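Local structure of cyclase (Uncultured organism, 5IBZ) at residues B[176-180]-B[181-185]; B[205-208]-B[209-213]; B[269-272]-B[273-277]. The protein belongs to the putative cyclase family, probably acts as an arylformamidase-like enzyme, and binds acetylphosphate in the crystal. All coordinates share one frame; numbering follows the deposited sequence.

Contact 1. Residues B[176-180]-B[181-185]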
# COMPACT_ATOMS: atom_id res chain seq x y z
N TYR B 176 8.85 -33.44 7.99
CA TYR B 176 8.45 -34.36 9.04
C TYR B 176 7.02 -34.09 9.51
O TYR B 176 6.65 -32.95 9.80
CB TYR B 176 9.40 -34.29 10.22
CG TYR B 176 8.97 -35.23 11.33
CD1 TYR B 176 9.10 -36.60 11.19
CD2 TYR B 176 8.42 -34.73 12.49
CE1 TYR B 176 8.68 -37.46 12.19
CE2 TYR B 176 8.01 -35.59 13.50
CZ TYR B 176 8.15 -36.95 13.34
OH TYR B 176 7.73 -37.83 14.32
N THR B 177 6.21 -35.15 9.60
CA THR B 177 4.85 -35.02 10.13
C THR B 177 4.83 -35.23 11.65
O THR B 177 5.13 -36.31 12.15
CB THR B 177 3.88 -36.01 9.46
OG1 THR B 177 3.79 -35.73 8.06
CG2 THR B 177 2.48 -35.89 10.07
N ILE B 178 4.50 -34.16 12.37
CA ILE B 178 4.40 -34.20 13.82
C ILE B 178 3.06 -34.80 14.23
O ILE B 178 2.01 -34.32 13.84
CB ILE B 178 4.57 -32.79 14.42
CG1 ILE B 178 5.93 -32.23 14.03
CG2 ILE B 178 4.42 -32.83 15.95
CD1 ILE B 178 6.07 -30.74 14.28
N THR B 179 3.13 -35.85 15.02
CA THR B 179 1.98 -36.66 15.39
C THR B 179 1.47 -36.40 16.79
O THR B 179 2.14 -35.76 17.61
CB THR B 179 2.35 -38.14 15.32
OG1 THR B 179 3.35 -38.40 16.32
CG2 THR B 179 2.86 -38.53 13.94
N ARG B 180 0.30 -36.95 17.09
CA ARG B 180 -0.23 -36.99 18.44
C ARG B 180 0.80 -37.56 19.42
O ARG B 180 1.03 -37.01 20.51
CB ARG B 180 -1.50 -37.83 18.50
CG ARG B 180 -2.12 -37.95 19.91
CD ARG B 180 -3.19 -39.04 19.96
NE ARG B 180 -3.77 -39.13 21.30
CZ ARG B 180 -4.96 -38.64 21.67
NH1 ARG B 180 -5.77 -38.09 20.77
NH2 ARG B 180 -5.35 -38.75 22.92
N ALA B 181 1.42 -38.67 19.06
CA ALA B 181 2.37 -39.32 19.95
C ALA B 181 3.58 -38.42 20.21
O ALA B 181 4.10 -38.39 21.31
CB ALA B 181 2.80 -40.64 19.35
N ASP B 182 4.02 -37.69 19.19
CA ASP B 182 5.12 -36.74 19.37
C ASP B 182 4.75 -35.64 20.37
O ASP B 182 5.53 -35.28 21.26
CB ASP B 182 5.51 -36.06 18.05
CG ASP B 182 6.08 -36.99 17.04
OD1 ASP B 182 6.65 -38.06 17.41
OD2 ASP B 182 6.00 -36.61 15.84
N LEU B 183 3.55 -35.09 20.20
CA LEU B 183 3.10 -34.01 21.07
C LEU B 183 2.96 -34.50 22.52
O LEU B 183 3.44 -33.86 23.45
CB LEU B 183 1.78 -33.44 20.55
CG LEU B 183 1.91 -32.66 19.24
CD1 LEU B 183 0.56 -32.50 18.59
CD2 LEU B 183 2.55 -31.31 19.48
N GLU B 184 2.33 -35.66 22.72
CA GLU B 184 2.18 -36.20 24.08
C GLU B 184 3.53 -36.60 24.68
O GLU B 184 3.77 -36.41 25.88
CB GLU B 184 1.23 -37.39 24.07
CG GLU B 184 -0.16 -36.99 23.66
CD GLU B 184 -1.21 -38.03 24.01
OE1 GLU B 184 -1.16 -39.14 23.45
OE2 GLU B 184 -2.09 -37.72 24.85
N GLY B 185 4.41 -37.11 23.83
CA GLY B 185 5.72 -37.56 24.27
C GLY B 185 6.58 -36.40 24.71
O GLY B 185 7.30 -36.49 25.71
O HOH W 1 4.96 -40.42 15.81
O HOH W 2 -3.21 -40.85 24.02
O HOH W 3 -4.49 -38.33 25.85
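D182 reaches back from the first turn of helix 180-190 to T179 and Y176. D182 CB lies 4.0 Å from I178 CG2. With CG beside the backbone N (chi1 -65°), the carboxylate is turned back toward the start of the helix, and D182 CG comes 3.2 Å from T179 OG1. OD2 is gripped twice. Y176 OH donates to D182 OD2 at 2.6 Å on the syn side, close to the carboxylate plane. T179 N donates to D182 OD2 at 3.1 Å from well above that plane, in a nearly straight bond. In turn, T179 OG1 accepts from D182 N at 3.0 Å. The two reciprocal bonds make a capping box, with T179 as N-cap between strand 177-178 and the helix. OD1 forms a salt bridge with K168, whose NZ also bonds Y176 OH, and receives a weak bond from a water held by T179 OG1. R180 and E184, one turn apart, are joined by a weak, bent salt bridge between R180 NE and E184 OE1 at 3.4 Å, with guanidinium and carboxylate planes 86° apart. One water joins R180 NH2 to E184 OE1; a second, held weakly by NH2, donates to E184 OE2. R180 NH1 pairs with E239.

Contact 2. Residues B[205-208]-B[209-213]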
# COMPACT_ATOMS: atom_id res chain seq x y z
N GLY B 205 11.19 -25.59 14.41
CA GLY B 205 12.50 -25.11 13.97
C GLY B 205 12.52 -24.51 12.58
O GLY B 205 13.54 -23.96 12.16
N LEU B 206 11.42 -24.62 11.83
CA LEU B 206 11.50 -24.33 10.40
C LEU B 206 11.94 -22.89 10.11
O LEU B 206 12.83 -22.66 9.26
CB LEU B 206 10.17 -24.64 9.71
CG LEU B 206 10.19 -24.47 8.18
CD1 LEU B 206 11.14 -25.46 7.53
CD2 LEU B 206 8.79 -24.57 7.55
N VAL B 207 11.36 -21.91 10.81
CA VAL B 207 11.68 -20.51 10.54
C VAL B 207 13.14 -20.18 10.89
O VAL B 207 13.72 -19.21 10.37
CB VAL B 207 10.71 -19.56 11.30
CG1 VAL B 207 10.93 -19.65 12.79
CG2 VAL B 207 10.84 -18.14 10.83
N GLU B 208 13.78 -21.02 11.70
CA GLU B 208 15.17 -20.79 12.11
C GLU B 208 16.15 -21.07 10.98
O GLU B 208 17.35 -20.78 11.11
CB GLU B 208 15.51 -21.65 13.34
CG GLU B 208 14.68 -21.28 14.55
CD GLU B 208 14.79 -22.27 15.73
OE1 GLU B 208 15.73 -23.10 15.75
OE2 GLU B 208 13.94 -22.18 16.64
N SER B 209 15.64 -21.63 9.89
CA SER B 209 16.47 -21.93 8.73
C SER B 209 16.32 -20.91 7.60
O SER B 209 17.07 -20.96 6.63
CB SER B 209 16.16 -23.34 8.20
OG SER B 209 14.88 -23.43 7.56
N TRP B 210 15.39 -19.97 7.73
CA TRP B 210 15.05 -19.09 6.61
C TRP B 210 16.06 -17.98 6.34
O TRP B 210 16.43 -17.72 5.18
CB TRP B 210 13.68 -18.46 6.87
CG TRP B 210 13.37 -17.29 5.96
CD1 TRP B 210 13.56 -15.96 6.22
CD2 TRP B 210 12.82 -17.36 4.65
NE1 TRP B 210 13.16 -15.21 5.16
CE2 TRP B 210 12.70 -16.04 4.18
CE3 TRP B 210 12.42 -18.41 3.82
CZ2 TRP B 210 12.20 -15.75 2.91
CZ3 TRP B 210 11.93 -18.12 2.58
CH2 TRP B 210 11.82 -16.80 2.14
N TYR B 211 16.48 -17.29 7.38
CA TYR B 211 17.16 -16.00 7.19
C TYR B 211 18.55 -16.10 6.56
O TYR B 211 18.98 -15.18 5.87
CB TYR B 211 17.18 -15.26 8.52
CG TYR B 211 15.82 -14.70 8.85
CD1 TYR B 211 15.38 -13.51 8.27
CD2 TYR B 211 14.94 -15.39 9.67
CE1 TYR B 211 14.13 -13.00 8.54
CE2 TYR B 211 13.67 -14.88 9.95
CZ TYR B 211 13.28 -13.69 9.38
OH TYR B 211 12.01 -13.15 9.63
N ASP B 212 19.22 -17.24 6.71
CA ASP B 212 20.50 -17.42 6.04
C ASP B 212 20.39 -17.78 4.56
O ASP B 212 21.40 -17.75 3.86
CB ASP B 212 21.32 -18.49 6.74
CG ASP B 212 21.79 -18.06 8.12
OD1 ASP B 212 21.87 -16.83 8.36
OD2 ASP B 212 22.11 -18.95 8.93
N LEU B 213 19.20 -18.14 4.08
CA LEU B 213 19.03 -18.52 2.67
C LEU B 213 19.24 -17.35 1.70
O LEU B 213 18.80 -16.22 1.96
CB LEU B 213 17.63 -19.10 2.45
CG LEU B 213 17.30 -20.36 3.25
CD1 LEU B 213 15.85 -20.74 3.13
CD2 LEU B 213 18.21 -21.52 2.79
O HOH W 4 16.41 -18.10 10.25
O HOH W 5 18.84 -19.15 8.94
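S209 N bonds L206 O at 3.1 Å and W210 N bonds V207 O at 3.2 Å, each three residues back, so the chain winds here as a short 3-10 turn. A type I beta turn, W210 to L213, follows directly. Together they form the connection between strand 199-203 of the central sheet and helix 215-223.

The side chain of S209 adds a second bond to the first turn. S209 OG sits between the backbone N and the carbonyl carbon (chi1 71°), which lets the hydroxyl fold back and donate to L206 O at 2.8 Å. It arrives in the carbonyl plane. S209 N reaches the same oxygen from above that plane, 50° out of it. L206 O thus takes two bonds from one residue, by different approaches.

Y211 turns its ring back toward V207. Its CE2 is a loose apolar neighbour of V207 CG2, and CD2 lies near V207 O. One face of the phenol ring is occupied by W210: CD1 of the indole sits 3.5 Å above the plane, over the ring centre. The indole NE1 is satisfied by N62 O, and F221 of helix 215-223 meets W210 edge-to-face. The E208 carboxylate makes a salt bridge with R203.

Two waters bridge backbone atoms of the two turns. One receives from Y211 N and donates to V207 O. The other receives from D212 N at 3.0 Å and donates to E208 O at 3.1 Å.

Contact 3. Residues B[269-272]-B[273-277]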
# COMPACT_ATOMS: atom_id res chain seq x y z
N GLY B 269 -8.80 -27.16 7.54
CA GLY B 269 -10.24 -27.29 7.47
C GLY B 269 -10.83 -27.75 8.78
O GLY B 269 -11.81 -27.18 9.27
N ASN B 270 -10.25 -28.80 9.35
CA ASN B 270 -10.79 -29.35 10.59
C ASN B 270 -10.63 -28.35 11.74
O ASN B 270 -11.55 -28.18 12.53
CB ASN B 270 -10.10 -30.67 10.96
CG ASN B 270 -10.48 -31.83 10.05
OD1 ASN B 270 -9.69 -32.75 9.85
ND2 ASN B 270 -11.69 -31.81 9.52
N LEU B 271 -9.47 -27.70 11.86
CA LEU B 271 -9.31 -26.77 12.98
C LEU B 271 -10.20 -25.54 12.84
O LEU B 271 -10.94 -25.20 13.76
CB LEU B 271 -7.86 -26.33 13.12
CG LEU B 271 -6.89 -27.42 13.59
CD1 LEU B 271 -5.51 -26.80 13.80
CD2 LEU B 271 -7.34 -28.16 14.83
N LEU B 272 -10.12 -24.87 11.70
CA LEU B 272 -10.85 -23.60 11.56
C LEU B 272 -12.36 -23.79 11.46
O LEU B 272 -13.11 -23.18 12.23
CB LEU B 272 -10.35 -22.85 10.34
CG LEU B 272 -8.88 -22.40 10.47
CD1 LEU B 272 -8.39 -21.88 9.14
CD2 LEU B 272 -8.64 -21.38 11.56
N ARG B 273 -12.80 -24.63 10.54
CA ARG B 273 -14.23 -24.85 10.34
C ARG B 273 -14.88 -25.76 11.37
O ARG B 273 -15.92 -25.42 11.92
CB ARG B 273 -14.49 -25.42 8.94
CG ARG B 273 -15.94 -25.77 8.70
CD ARG B 273 -16.08 -26.53 7.44
NE ARG B 273 -17.45 -26.72 7.02
CZ ARG B 273 -18.21 -27.77 7.29
NH1 ARG B 273 -17.75 -28.75 8.07
NH2 ARG B 273 -19.44 -27.84 6.80
N ASP B 274 -14.31 -26.94 11.60
CA ASP B 274 -15.02 -27.91 12.41
C ASP B 274 -14.89 -27.59 13.91
O ASP B 274 -15.89 -27.65 14.64
CB ASP B 274 -14.51 -29.32 12.10
CG ASP B 274 -14.79 -29.75 10.67
OD1 ASP B 274 -15.81 -29.31 10.12
OD2 ASP B 274 -14.00 -30.53 10.10
N LEU B 275 -13.68 -27.29 14.39
CA LEU B 275 -13.46 -27.03 15.82
C LEU B 275 -13.53 -25.56 16.24
O LEU B 275 -13.72 -25.26 17.43
CB LEU B 275 -12.09 -27.58 16.25
CG LEU B 275 -11.83 -29.06 16.02
CD1 LEU B 275 -10.51 -29.46 16.69
CD2 LEU B 275 -12.96 -29.93 16.51
N GLY B 276 -13.36 -24.64 15.30
CA GLY B 276 -13.28 -23.24 15.64
C GLY B 276 -12.03 -22.92 16.45
O GLY B 276 -12.02 -22.02 17.29
N VAL B 277 -10.95 -23.64 16.17
CA VAL B 277 -9.65 -23.44 16.82
C VAL B 277 -8.75 -22.57 15.93
O VAL B 277 -8.63 -22.82 14.74
CB VAL B 277 -9.00 -24.81 17.10
CG1 VAL B 277 -7.54 -24.67 17.52
CG2 VAL B 277 -9.79 -25.55 18.20
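N270 and D274 lie one turn apart on helix 266-275, and their flat ends meet at a slant, with amide and carboxylate planes 32° apart. N270 ND2 donates to D274 OD2 at 2.7 Å. The oxygen lies close to the amide plane and is approached nearly along its C-O axis, although the hydrogen bond is bent, 146° at the hydrogen. The other carboxylate oxygen of D274, OD1, takes R273: NH1 of R273 makes a salt bridge to it at 2.9 Å, with OD1 near the guanidinium plane. R273 reaches it with an extended chain from CG to NE. The carboxylate is thus held from both oxygens, which would fix its rotation and probably favour its charged form. R273 is itself held by S125 O through NE and by a cation-pi contact with Y122.

In the backbone, the helix widens into a pi-type turn. L275 N bonds N270 O, five residues back, at 3.0 Å, nearly along the C=O axis. D274 N makes weak bonds to G269 O and N270 O. G276 then leaves helical geometry with a positive phi of 66°, and the chain turns so that V277 N can bond L271 O at 2.9 Å, six residues back. G276 CA makes a CA-H...O contact with L272 O.

The apolar side meets differently. L271 and L275 slant across one another, CD2 of L271 touching CD1 of L275 at 3.9 Å. L271 CD2 also lies 4.4 Å from V277 CB. L272 CD2 approaches V277 O at 3.5 Å. The helix carries H268 of the acetylphosphate pocket just before G269, and strand 278-281, which starts right after V277, carries the pocket residue E281.

The contacts follow in series along the chain: 176-185, 205-213, then 269-277. Contacts 1 and 2 lie in the segments before and after strand 199-203, and contact 3 runs into strand 278-281, both strands of the mixed sheet. Helix 180-190, begun in contact 1, leads from strand 158-163 to the adjacent parallel strand 199-203. Contacts 1 and 2 have centres 21 Å apart and nearest atoms about 7 Å apart. Contacts 1 and 3 are 19 Å apart between centres, and both pack on helix 233-239. Contacts 2 and 3, 28 Å apart between centres, lie on opposite sides of the chain's centre. Of the three, contact 3 is the one that directly follows a residue of the acetylphosphate pocket.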